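Local atomic coordinates of putative Nitroreductase (PDB entry 3EO7), a protein that binds flavin mononucleotide and, as a member of the nitroreductase family, probably acts as an oxidoreductase. Residues A[107-112]-A[190-195]; A[231-236]-A[456-461]; A[162-167]-A[194-199]; A[372-377]-A[464-469]. All blocks are in the same frame, centred on the assembly; numbering follows the deposited sequence. Where two conformers were deposited one is given.

Contact 1: A[107-112]-A[190-195]; sequences YPAEVY and GHLLGN. With FMN (flavin mononucleotide), chain B.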
# COMPACT_ATOMS: atom_id res chain seq x y z
N TYR A 107 -2.35 8.69 -8.80
CA TYR A 107 -2.25 7.35 -9.38
C TYR A 107 -0.92 6.99 -10.03
O TYR A 107 -0.88 6.60 -11.20
CB TYR A 107 -3.44 7.06 -10.34
CG TYR A 107 -4.70 7.39 -9.62
CD1 TYR A 107 -5.13 6.61 -8.56
CD2 TYR A 107 -5.40 8.55 -9.92
CE1 TYR A 107 -6.28 6.95 -7.83
CE2 TYR A 107 -6.53 8.90 -9.19
CZ TYR A 107 -6.96 8.10 -8.14
OH TYR A 107 -8.06 8.49 -7.39
N PRO A 108 0.17 7.06 -9.25
CA PRO A 108 1.49 6.67 -9.76
C PRO A 108 1.58 5.19 -10.17
O PRO A 108 2.35 4.86 -11.08
CB PRO A 108 2.43 6.98 -8.58
CG PRO A 108 1.54 6.84 -7.36
CD PRO A 108 0.23 7.45 -7.83
N ALA A 109 0.80 4.32 -9.55
CA ALA A 109 0.91 2.89 -9.84
C ALA A 109 0.31 2.47 -11.18
O ALA A 109 -0.71 3.02 -11.62
CB ALA A 109 0.27 2.04 -8.69
N GLU A 110 1.01 1.54 -11.84
CA GLU A 110 0.53 0.90 -13.06
C GLU A 110 0.56 -0.59 -12.81
O GLU A 110 1.51 -1.11 -12.18
CB GLU A 110 1.43 1.21 -14.30
CG GLU A 110 1.08 2.49 -14.95
CD GLU A 110 -0.26 2.45 -15.63
OE1 GLU A 110 -0.58 1.48 -16.39
OE2 GLU A 110 -0.98 3.45 -15.48
N VAL A 111 -0.48 -1.27 -13.29
CA VAL A 111 -0.63 -2.70 -13.14
C VAL A 111 -0.38 -3.39 -14.46
O VAL A 111 -1.02 -3.09 -15.47
CB VAL A 111 -2.03 -3.05 -12.59
CG1 VAL A 111 -2.28 -4.59 -12.63
CG2 VAL A 111 -2.21 -2.46 -11.15
N TYR A 112 0.53 -4.37 -14.41
CA TYR A 112 0.80 -5.22 -15.54
C TYR A 112 0.48 -6.67 -15.19
O TYR A 112 0.57 -7.05 -14.05
CB TYR A 112 2.27 -5.16 -15.92
CG TYR A 112 2.70 -3.80 -16.39
CD1 TYR A 112 3.06 -2.82 -15.48
CD2 TYR A 112 2.72 -3.51 -17.74
CE1 TYR A 112 3.42 -1.54 -15.90
CE2 TYR A 112 3.08 -2.24 -18.19
CZ TYR A 112 3.44 -1.27 -17.28
OH TYR A 112 3.80 -0.03 -17.74
N GLY A 190 1.31 0.44 -1.76
CA GLY A 190 0.93 -0.46 -0.68
C GLY A 190 -0.58 -0.62 -0.56
O GLY A 190 -1.05 -1.72 -0.33
N HIS A 191 -1.33 0.47 -0.76
CA HIS A 191 -2.79 0.40 -0.74
C HIS A 191 -3.28 -0.55 -1.84
O HIS A 191 -4.18 -1.39 -1.60
CB HIS A 191 -3.45 1.78 -0.89
CG HIS A 191 -3.54 2.58 0.39
ND1 HIS A 191 -4.60 2.47 1.25
CD2 HIS A 191 -2.68 3.46 0.95
CE1 HIS A 191 -4.40 3.28 2.29
NE2 HIS A 191 -3.25 3.90 2.13
N LEU A 192 -2.73 -0.40 -3.03
CA LEU A 192 -3.06 -1.31 -4.14
C LEU A 192 -2.71 -2.77 -3.80
O LEU A 192 -3.49 -3.68 -4.10
CB LEU A 192 -2.34 -0.84 -5.40
CG LEU A 192 -2.39 -1.78 -6.61
CD1 LEU A 192 -3.84 -2.07 -7.01
CD2 LEU A 192 -1.64 -1.04 -7.75
N LEU A 193 -1.56 -3.00 -3.18
CA LEU A 193 -1.20 -4.34 -2.74
C LEU A 193 -2.23 -4.93 -1.78
O LEU A 193 -2.53 -6.13 -1.88
CB LEU A 193 0.18 -4.38 -2.08
CG LEU A 193 1.42 -3.97 -2.92
CD1 LEU A 193 2.69 -4.23 -2.08
CD2 LEU A 193 1.46 -4.71 -4.26
N GLY A 194 -2.74 -4.10 -0.85
CA GLY A 194 -3.83 -4.54 0.05
C GLY A 194 -5.06 -4.96 -0.76
O GLY A 194 -5.69 -5.99 -0.48
N ASN A 195 -5.42 -4.20 -1.79
CA ASN A 195 -6.57 -4.61 -2.62
C ASN A 195 -6.29 -5.90 -3.37
O ASN A 195 -7.17 -6.75 -3.51
CB ASN A 195 -6.97 -3.57 -3.67
CG ASN A 195 -7.71 -2.42 -3.11
OD1 ASN A 195 -8.17 -2.42 -1.94
ND2 ASN A 195 -7.84 -1.39 -3.92
N1 FMN B . -6.65 12.91 1.77
C2 FMN B . -6.61 14.12 2.45
O2 FMN B . -7.61 14.82 2.55
N3 FMN B . -5.47 14.61 3.03
C4 FMN B . -4.28 13.97 2.93
O4 FMN B . -3.33 14.37 3.63
C4A FMN B . -4.27 12.75 2.26
N5 FMN B . -3.08 12.07 2.08
C5A FMN B . -3.09 10.80 1.47
C6 FMN B . -1.94 10.03 1.37
C7 FMN B . -1.94 8.78 0.76
C7M FMN B . -0.68 7.90 0.77
C8 FMN B . -3.12 8.27 0.22
C8M FMN B . -3.24 6.85 -0.29
C9 FMN B . -4.31 9.03 0.31
C9A FMN B . -4.29 10.29 0.94
N10 FMN B . -5.46 11.04 1.02
C10 FMN B . -5.46 12.24 1.68
C1' FMN B . -6.70 10.66 0.25
C2' FMN B . -6.62 10.97 -1.23
O2' FMN B . -6.87 12.37 -1.45
C3' FMN B . -7.62 10.09 -1.98
O3' FMN B . -7.23 8.72 -1.90
C4' FMN B . -7.85 10.52 -3.44
O4' FMN B . -8.40 11.86 -3.51
C5' FMN B . -8.77 9.54 -4.14
O5' FMN B . -10.02 9.44 -3.50
P FMN B . -10.57 8.07 -2.93
O1P FMN B . -9.63 7.61 -1.82
O2P FMN B . -11.96 8.41 -2.41
O3P FMN B . -10.64 7.06 -4.04
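Helix 181-202 packs against the antiparallel sheet of the first nitroreductase-family half, and here the join is made by Leu192 packing against Ala109 and Val111 of strand 109-115. One methyl does the touching: Leu192 CD2 stands 3.7 Å from Ala109 CB and 3.7 Å from Val111 CG2. Ala109 CB and Val111 CG2 are 5.7 Å apart, so CD2 enters the dip between neighbouring side chains on the same face of the strand. With CG opposite the backbone N (chi1 171°), the Leu192 side chain reaches out to the sheet, and it crosses that of Val111 at a slant. Tyr82 of helix 66-82 also touches Val111 and Leu192.

Tyr107 and His191, near the starts of their segments, reach the flavin. His191 CD2 lies 3.7 Å from C8M, a methyl on the dimethylbenzene end of FMN, while Tyr107 OH comes to 3.5 Å from C5' of the ribityl chain. Both nitrogens of the His191 ring are engaged, ND1 by Gln465 OE1 and NE2 by Tyr503 OH, which should fix its rotation. The chemistry thus divides by direction: methyl contacts tie helix to sheet, while neighbouring residues help line the FMN pocket.

Contact 2: A[231-236]-A[456-461]; sequences AIAVLP and LHMDAG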
# COMPACT_ATOMS: atom_id res chain seq x y z
N ALA A 231 9.44 -0.86 -11.72
CA ALA A 231 8.79 -1.92 -10.97
C ALA A 231 9.14 -1.84 -9.48
O ALA A 231 10.30 -1.65 -9.12
CB ALA A 231 9.25 -3.28 -11.52
N ILE A 232 8.13 -1.94 -8.61
CA ILE A 232 8.39 -1.98 -7.18
C ILE A 232 7.82 -3.22 -6.46
O ILE A 232 8.13 -3.46 -5.31
CB ILE A 232 8.09 -0.65 -6.45
CG1 ILE A 232 6.66 -0.20 -6.71
CG2 ILE A 232 9.14 0.42 -6.87
CD1 ILE A 232 6.25 1.09 -5.95
N ALA A 233 6.99 -4.00 -7.16
CA ALA A 233 6.49 -5.25 -6.62
C ALA A 233 6.15 -6.21 -7.77
O ALA A 233 5.53 -5.81 -8.75
CB ALA A 233 5.24 -5.04 -5.71
N VAL A 234 6.58 -7.46 -7.60
CA VAL A 234 6.30 -8.58 -8.50
C VAL A 234 5.43 -9.55 -7.69
O VAL A 234 5.78 -9.90 -6.57
CB VAL A 234 7.57 -9.24 -9.06
CG1 VAL A 234 7.22 -10.50 -9.88
CG2 VAL A 234 8.39 -8.22 -9.93
N LEU A 235 4.31 -9.96 -8.26
CA LEU A 235 3.35 -10.82 -7.56
C LEU A 235 2.80 -11.96 -8.41
O LEU A 235 1.78 -11.81 -9.06
CB LEU A 235 2.17 -9.99 -6.98
CG LEU A 235 2.48 -8.79 -6.08
CD1 LEU A 235 2.47 -7.49 -6.84
CD2 LEU A 235 1.46 -8.71 -4.93
N PRO A 236 3.48 -13.10 -8.40
CA PRO A 236 2.85 -14.26 -8.99
C PRO A 236 1.48 -14.50 -8.36
O PRO A 236 1.30 -14.32 -7.14
CB PRO A 236 3.79 -15.43 -8.63
CG PRO A 236 5.07 -14.81 -8.35
CD PRO A 236 4.82 -13.42 -7.87
N LEU A 456 8.93 -0.47 3.67
CA LEU A 456 8.23 0.12 4.81
C LEU A 456 6.95 0.84 4.39
O LEU A 456 5.88 0.69 5.01
CB LEU A 456 9.13 1.12 5.56
CG LEU A 456 10.35 0.59 6.27
CD1 LEU A 456 11.29 1.70 6.78
CD2 LEU A 456 9.89 -0.37 7.41
N HIS A 457 7.08 1.67 3.35
CA HIS A 457 5.97 2.50 2.89
C HIS A 457 4.92 1.63 2.22
O HIS A 457 3.73 1.83 2.46
CB HIS A 457 6.50 3.64 2.00
CG HIS A 457 7.13 4.75 2.78
ND1 HIS A 457 8.43 4.68 3.26
CD2 HIS A 457 6.64 5.93 3.19
CE1 HIS A 457 8.70 5.79 3.92
NE2 HIS A 457 7.63 6.56 3.91
N MSE A 458 5.35 0.62 1.44
CA MSE A 458 4.36 -0.29 0.85
C MSE A 458 3.62 -1.07 1.94
O MSE A 458 2.40 -1.23 1.88
CB MSE A 458 4.99 -1.21 -0.17
CG MSE A 458 5.31 -0.47 -1.47
SE MSE A 458 5.93 -1.66 -2.88
CE MSE A 458 7.70 -2.03 -2.27
N ASP A 459 4.32 -1.55 2.96
CA ASP A 459 3.65 -2.27 4.05
C ASP A 459 2.66 -1.38 4.80
O ASP A 459 1.56 -1.83 5.13
CB ASP A 459 4.66 -2.87 5.02
CG ASP A 459 5.28 -4.17 4.50
OD1 ASP A 459 4.78 -4.76 3.49
OD2 ASP A 459 6.31 -4.59 5.13
N ALA A 460 3.03 -0.12 5.08
CA ALA A 460 2.15 0.81 5.75
C ALA A 460 0.90 1.09 4.93
O ALA A 460 -0.23 1.13 5.48
CB ALA A 460 2.88 2.12 6.09
N GLY A 461 1.06 1.25 3.62
CA GLY A 461 -0.11 1.43 2.74
C GLY A 461 -1.00 0.21 2.70
O GLY A 461 -2.22 0.32 2.62
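Met458, a selenomethionine in this crystal, runs across the Ile232 branch, the long side chain from helix 452-473 ending against both the side chain and the carbonyl of the strand residue. Selenium faces the Ile232 branch: SE lies 4.1 Å from Ile232 CD1, and it is 4.2 Å from CG1 of the same residue. The bend at the end of the Met458 chain (chi3 -74°) carries its methyl to the backbone, where CE sits 3.4 Å from Ile232 O. Ile232 meets it with CG1 placed between its own N and carbonyl carbon (chi1 55°), so that CD1 is directed at the helix. Ala233 adds a wider contact, CB to Met458 SE at 4.5 Å.

Two consecutive strand residues can point the same way because Ile232 and Ala233 together face Val166 in a classic beta bulge; a regular strand would send them to opposite faces. Thr189 of helix 181-202 touches both Ile232 and Met458, and Phe375 packs on Met458 as well. All three contacting residues are buried. The join between the two family halves here is apolar packing, probably mostly dispersion, with the Met458 methyl set against the Ile232 carbonyl oxygen.

Contact 3: A[162-167]-A[194-199]; sequences LAIIVT and GNIELS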
# COMPACT_ATOMS: atom_id res chain seq x y z
N LEU A 162 0.72 -16.88 -14.15
CA LEU A 162 0.64 -15.45 -14.38
C LEU A 162 1.09 -14.70 -13.14
O LEU A 162 1.09 -15.22 -12.05
CB LEU A 162 -0.75 -15.01 -14.83
CG LEU A 162 -1.91 -14.93 -13.84
CD1 LEU A 162 -3.08 -14.25 -14.56
CD2 LEU A 162 -2.28 -16.31 -13.34
N ALA A 163 1.47 -13.46 -13.35
CA ALA A 163 1.93 -12.57 -12.30
C ALA A 163 1.48 -11.16 -12.60
O ALA A 163 1.37 -10.75 -13.77
CB ALA A 163 3.49 -12.59 -12.21
N ILE A 164 1.22 -10.44 -11.53
CA ILE A 164 1.04 -9.01 -11.65
C ILE A 164 2.40 -8.39 -11.35
O ILE A 164 3.14 -8.86 -10.49
CB ILE A 164 -0.01 -8.49 -10.62
CG1 ILE A 164 -1.41 -8.76 -11.17
CG2 ILE A 164 0.13 -6.97 -10.38
CD1 ILE A 164 -2.58 -8.46 -10.15
N ILE A 165 2.73 -7.31 -12.05
CA ILE A 165 3.86 -6.50 -11.67
C ILE A 165 3.29 -5.10 -11.51
O ILE A 165 2.55 -4.61 -12.38
CB ILE A 165 5.03 -6.52 -12.68
CG1 ILE A 165 5.53 -7.97 -12.88
CG2 ILE A 165 6.14 -5.55 -12.19
CD1 ILE A 165 6.69 -8.09 -13.90
N VAL A 166 3.64 -4.46 -10.39
CA VAL A 166 3.20 -3.09 -10.12
C VAL A 166 4.41 -2.20 -10.26
O VAL A 166 5.45 -2.43 -9.63
CB VAL A 166 2.61 -2.88 -8.72
CG1 VAL A 166 2.11 -1.41 -8.56
CG2 VAL A 166 1.46 -3.83 -8.49
N THR A 167 4.27 -1.20 -11.13
CA THR A 167 5.31 -0.21 -11.30
C THR A 167 4.78 1.15 -10.82
O THR A 167 3.56 1.31 -10.56
CB THR A 167 5.66 -0.03 -12.78
OG1 THR A 167 4.55 0.56 -13.47
CG2 THR A 167 6.11 -1.34 -13.44
N GLY A 194 -2.74 -4.10 -0.85
CA GLY A 194 -3.83 -4.54 0.05
C GLY A 194 -5.06 -4.96 -0.76
O GLY A 194 -5.69 -5.99 -0.48
N ASN A 195 -5.42 -4.20 -1.79
CA ASN A 195 -6.57 -4.61 -2.62
C ASN A 195 -6.29 -5.90 -3.37
O ASN A 195 -7.17 -6.75 -3.51
CB ASN A 195 -6.97 -3.57 -3.67
CG ASN A 195 -7.71 -2.42 -3.11
OD1 ASN A 195 -8.17 -2.42 -1.94
ND2 ASN A 195 -7.84 -1.39 -3.92
N ILE A 196 -5.08 -6.04 -3.89
CA ILE A 196 -4.73 -7.26 -4.63
C ILE A 196 -4.90 -8.50 -3.76
O ILE A 196 -5.50 -9.48 -4.20
CB ILE A 196 -3.34 -7.16 -5.25
CG1 ILE A 196 -3.35 -6.12 -6.36
CG2 ILE A 196 -2.84 -8.55 -5.84
CD1 ILE A 196 -1.94 -5.82 -6.89
N GLU A 197 -4.40 -8.49 -2.53
CA GLU A 197 -4.59 -9.67 -1.70
C GLU A 197 -6.07 -9.94 -1.39
O GLU A 197 -6.50 -11.10 -1.39
CB GLU A 197 -3.78 -9.68 -0.41
CG GLU A 197 -3.96 -8.53 0.45
CD GLU A 197 -4.34 -8.91 1.91
OE1 GLU A 197 -5.10 -9.84 2.20
OE2 GLU A 197 -3.98 -8.15 2.77
N LEU A 198 -6.86 -8.89 -1.15
CA LEU A 198 -8.29 -9.09 -0.83
C LEU A 198 -9.10 -9.52 -2.06
O LEU A 198 -9.94 -10.42 -1.98
CB LEU A 198 -8.86 -7.85 -0.15
CG LEU A 198 -8.23 -7.61 1.23
CD1 LEU A 198 -8.62 -6.19 1.79
CD2 LEU A 198 -8.62 -8.78 2.21
N SER A 199 -8.83 -8.86 -3.18
CA SER A 199 -9.45 -9.16 -4.48
C SER A 199 -9.12 -10.61 -4.90
O SER A 199 -9.94 -11.31 -5.46
CB SER A 199 -8.90 -8.19 -5.53
OG SER A 199 -9.63 -8.30 -6.73
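Apolar contact accounts for everything that passes between strand 162-169 and helix 181-202 here, and Ile196 supplies the helix side of it. Its terminal methyl CD1 lies 4.2 Å from Ile164 CG2 and 4.3 Å from Val166 CG2. On the strand, Ile164 CG2 and Val166 CG2 are 3.9 Å apart, giving the Ile196 methyl a paired surface to rest on. The other branch of Ile164 takes part too: Ile164 CD1 is 4.3 Å from Ile196 CG2, so the two isoleucines meet through both arms. The extended end of Ile196 (chi2 171°) is what brings CD1 across to the strand. Across the contact all three separations fall in an ordinary van der Waals range. Leu77, on Ile164, and Ser81, on Ile196, bring helix 66-82 to the border of the patch.

Polar bonding belongs to the frames on each side. Along the strand, Ile164 pairs with Leu235 and Ile165 with Tyr112, which sets segment 162-167 between strands 109-115 and 229-239. On the helix, Asn195 ND2 bonds to the carbonyls of Ala99 and Ser81, and Glu197 OE2 bonds to His462 NE2.

A long helix lying on an inner strand of an antiparallel sheet, with apolar residues two apart on the strand facing it, fits the alpha+beta fold of the FMN-dependent nitroreductase family.

Contact 4: A[372-377]-A[464-469]; sequences PDYFDL and GQRLNL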
# COMPACT_ATOMS: atom_id res chain seq x y z
N PRO A 372 -1.46 -12.98 4.95
CA PRO A 372 -1.14 -12.41 3.64
C PRO A 372 0.29 -11.88 3.65
O PRO A 372 0.82 -11.50 4.71
CB PRO A 372 -2.15 -11.27 3.49
CG PRO A 372 -2.71 -11.05 4.84
CD PRO A 372 -2.44 -12.18 5.69
N ASP A 373 0.93 -11.86 2.49
CA ASP A 373 2.29 -11.42 2.42
C ASP A 373 2.41 -9.90 2.60
O ASP A 373 1.66 -9.11 1.99
CB ASP A 373 2.91 -11.74 1.05
CG ASP A 373 3.13 -13.21 0.82
OD1 ASP A 373 3.10 -14.03 1.78
OD2 ASP A 373 3.41 -13.55 -0.33
N TYR A 374 3.41 -9.55 3.40
CA TYR A 374 3.94 -8.20 3.53
C TYR A 374 5.45 -8.36 3.28
O TYR A 374 5.99 -9.46 3.30
CB TYR A 374 3.73 -7.65 4.93
CG TYR A 374 2.28 -7.31 5.23
CD1 TYR A 374 1.38 -8.29 5.60
CD2 TYR A 374 1.81 -6.01 5.14
CE1 TYR A 374 0.05 -7.97 5.88
CE2 TYR A 374 0.49 -5.70 5.42
CZ TYR A 374 -0.38 -6.69 5.79
OH TYR A 374 -1.70 -6.39 6.06
N PHE A 375 6.15 -7.24 3.15
CA PHE A 375 7.60 -7.28 3.00
C PHE A 375 8.22 -7.62 4.33
O PHE A 375 8.92 -8.64 4.46
CB PHE A 375 8.12 -5.97 2.39
CG PHE A 375 7.60 -5.73 1.02
CD1 PHE A 375 8.04 -6.51 -0.03
CD2 PHE A 375 6.68 -4.73 0.76
CE1 PHE A 375 7.55 -6.33 -1.30
CE2 PHE A 375 6.18 -4.55 -0.51
CZ PHE A 375 6.63 -5.33 -1.55
N ASP A 376 7.96 -6.80 5.36
CA ASP A 376 8.39 -7.15 6.71
C ASP A 376 7.70 -6.31 7.76
O ASP A 376 8.17 -5.24 8.12
CB ASP A 376 9.92 -7.06 6.87
CG ASP A 376 10.41 -7.73 8.15
OD1 ASP A 376 9.57 -8.05 9.00
OD2 ASP A 376 11.62 -7.94 8.30
N LEU A 377 6.58 -6.81 8.27
CA LEU A 377 5.84 -6.10 9.33
C LEU A 377 6.57 -5.98 10.64
O LEU A 377 6.25 -5.11 11.47
CB LEU A 377 4.48 -6.72 9.54
CG LEU A 377 3.42 -6.41 8.50
CD1 LEU A 377 2.08 -6.94 8.98
CD2 LEU A 377 3.34 -4.90 8.25
N GLY A 464 -2.84 0.24 5.82
CA GLY A 464 -3.78 1.33 5.62
C GLY A 464 -5.01 0.90 4.83
O GLY A 464 -6.13 1.24 5.17
N GLN A 465 -4.82 0.10 3.79
CA GLN A 465 -5.98 -0.25 2.97
C GLN A 465 -6.93 -1.15 3.75
O GLN A 465 -8.14 -1.04 3.61
CB GLN A 465 -5.57 -0.89 1.65
CG GLN A 465 -6.72 -1.12 0.70
CD GLN A 465 -7.40 0.16 0.18
OE1 GLN A 465 -7.00 1.27 0.49
NE2 GLN A 465 -8.44 -0.01 -0.65
N ARG A 466 -6.37 -2.05 4.57
CA ARG A 466 -7.22 -2.91 5.38
C ARG A 466 -8.01 -2.05 6.36
O ARG A 466 -9.19 -2.28 6.57
CB ARG A 466 -6.39 -3.97 6.10
CG ARG A 466 -5.72 -4.98 5.15
CD ARG A 466 -4.98 -6.07 5.91
NE ARG A 466 -5.87 -7.02 6.60
CZ ARG A 466 -6.20 -8.23 6.13
NH1 ARG A 466 -5.74 -8.63 4.97
NH2 ARG A 466 -7.00 -9.04 6.81
N LEU A 467 -7.36 -1.05 6.94
CA LEU A 467 -8.04 -0.14 7.87
C LEU A 467 -9.13 0.67 7.15
O LEU A 467 -10.21 0.86 7.70
CB LEU A 467 -7.04 0.86 8.52
CG LEU A 467 -6.08 0.38 9.60
CD1 LEU A 467 -4.94 1.39 9.85
CD2 LEU A 467 -6.90 0.14 10.90
N ASN A 468 -8.84 1.18 5.95
CA ASN A 468 -9.80 1.95 5.18
C ASN A 468 -11.06 1.10 4.85
O ASN A 468 -12.18 1.55 5.04
CB ASN A 468 -9.21 2.52 3.87
CG ASN A 468 -8.45 3.83 4.08
OD1 ASN A 468 -8.88 4.88 3.57
ND2 ASN A 468 -7.34 3.79 4.81
N LEU A 469 -10.84 -0.12 4.37
CA LEU A 469 -11.94 -1.02 4.01
C LEU A 469 -12.76 -1.39 5.24
O LEU A 469 -14.01 -1.32 5.21
CB LEU A 469 -11.39 -2.24 3.28
CG LEU A 469 -10.86 -1.98 1.86
CD1 LEU A 469 -10.14 -3.24 1.30
CD2 LEU A 469 -11.98 -1.49 0.93
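Arg466 and Tyr374 bring helix 452-473 against the loop before strand 381-390, and Pro372 completes the contact. From CB the arginine leaves the helix extended, and CG passes 4.4 Å from Tyr374 OH. CD comes nearer, at 3.3 Å from that same Tyr374 OH, so the hydroxyl meets a methylene of the arginine. The chain then bends (chi3 71°), which turns NE away from the tyrosine hydroxyl and leaves NH1 as the nitrogen nearest Pro372. There NH1 lies 3.9 Å from Pro372 CG, a plain packing contact. The same NH1 forms a salt bridge with Glu197 OE2 of helix 181-202, while NH2 donates to the carbonyl of Phe356 on helix 347-358. These bonds would hold the guanidinium against rotation, its plane 55° from that of the tyrosine ring; the buried charge has a carboxylate partner.

Tyr374 is itself backed from within the loop, with Leu377 CD1 3.6 Å above the centre of one ring face. On the helix, Asn468 ND2 bonds back to Gly464 O at 2.8 Å. The donor stands above the carbonyl plane, and this oxygen also receives the backbone N of Asn468.

Helices 181-202 and 452-473, one from each nitroreductase-family half, are thus packed together by Glu197 with Arg466 and by Gln465 with His191 and Asn195, consistent with two family units joined in one chain.

How the contacts relate
The four contacts cluster near the centre of the molecule, their centres 7 to 13 Å apart. Contacts 1 and 3 come first along the sequence and end on the same helix, 181-202, sharing Gly194 and Asn195; their strands are neighbours in the seven-stranded sheet, to which contact 2 adds strand 229-239. Contacts 2 and 4 alternate along the chain and both use helix 452-473, where Asp459, for example, accepts from the backbone N of Phe375 and Asp376. Contact 2 alone has one segment in each nitroreductase-family half. Together they place helices 181-202 and 452-473 side by side, linking the first-half sheet to the second half, with His191 of the FMN pocket bonded to Gln465 between the helices.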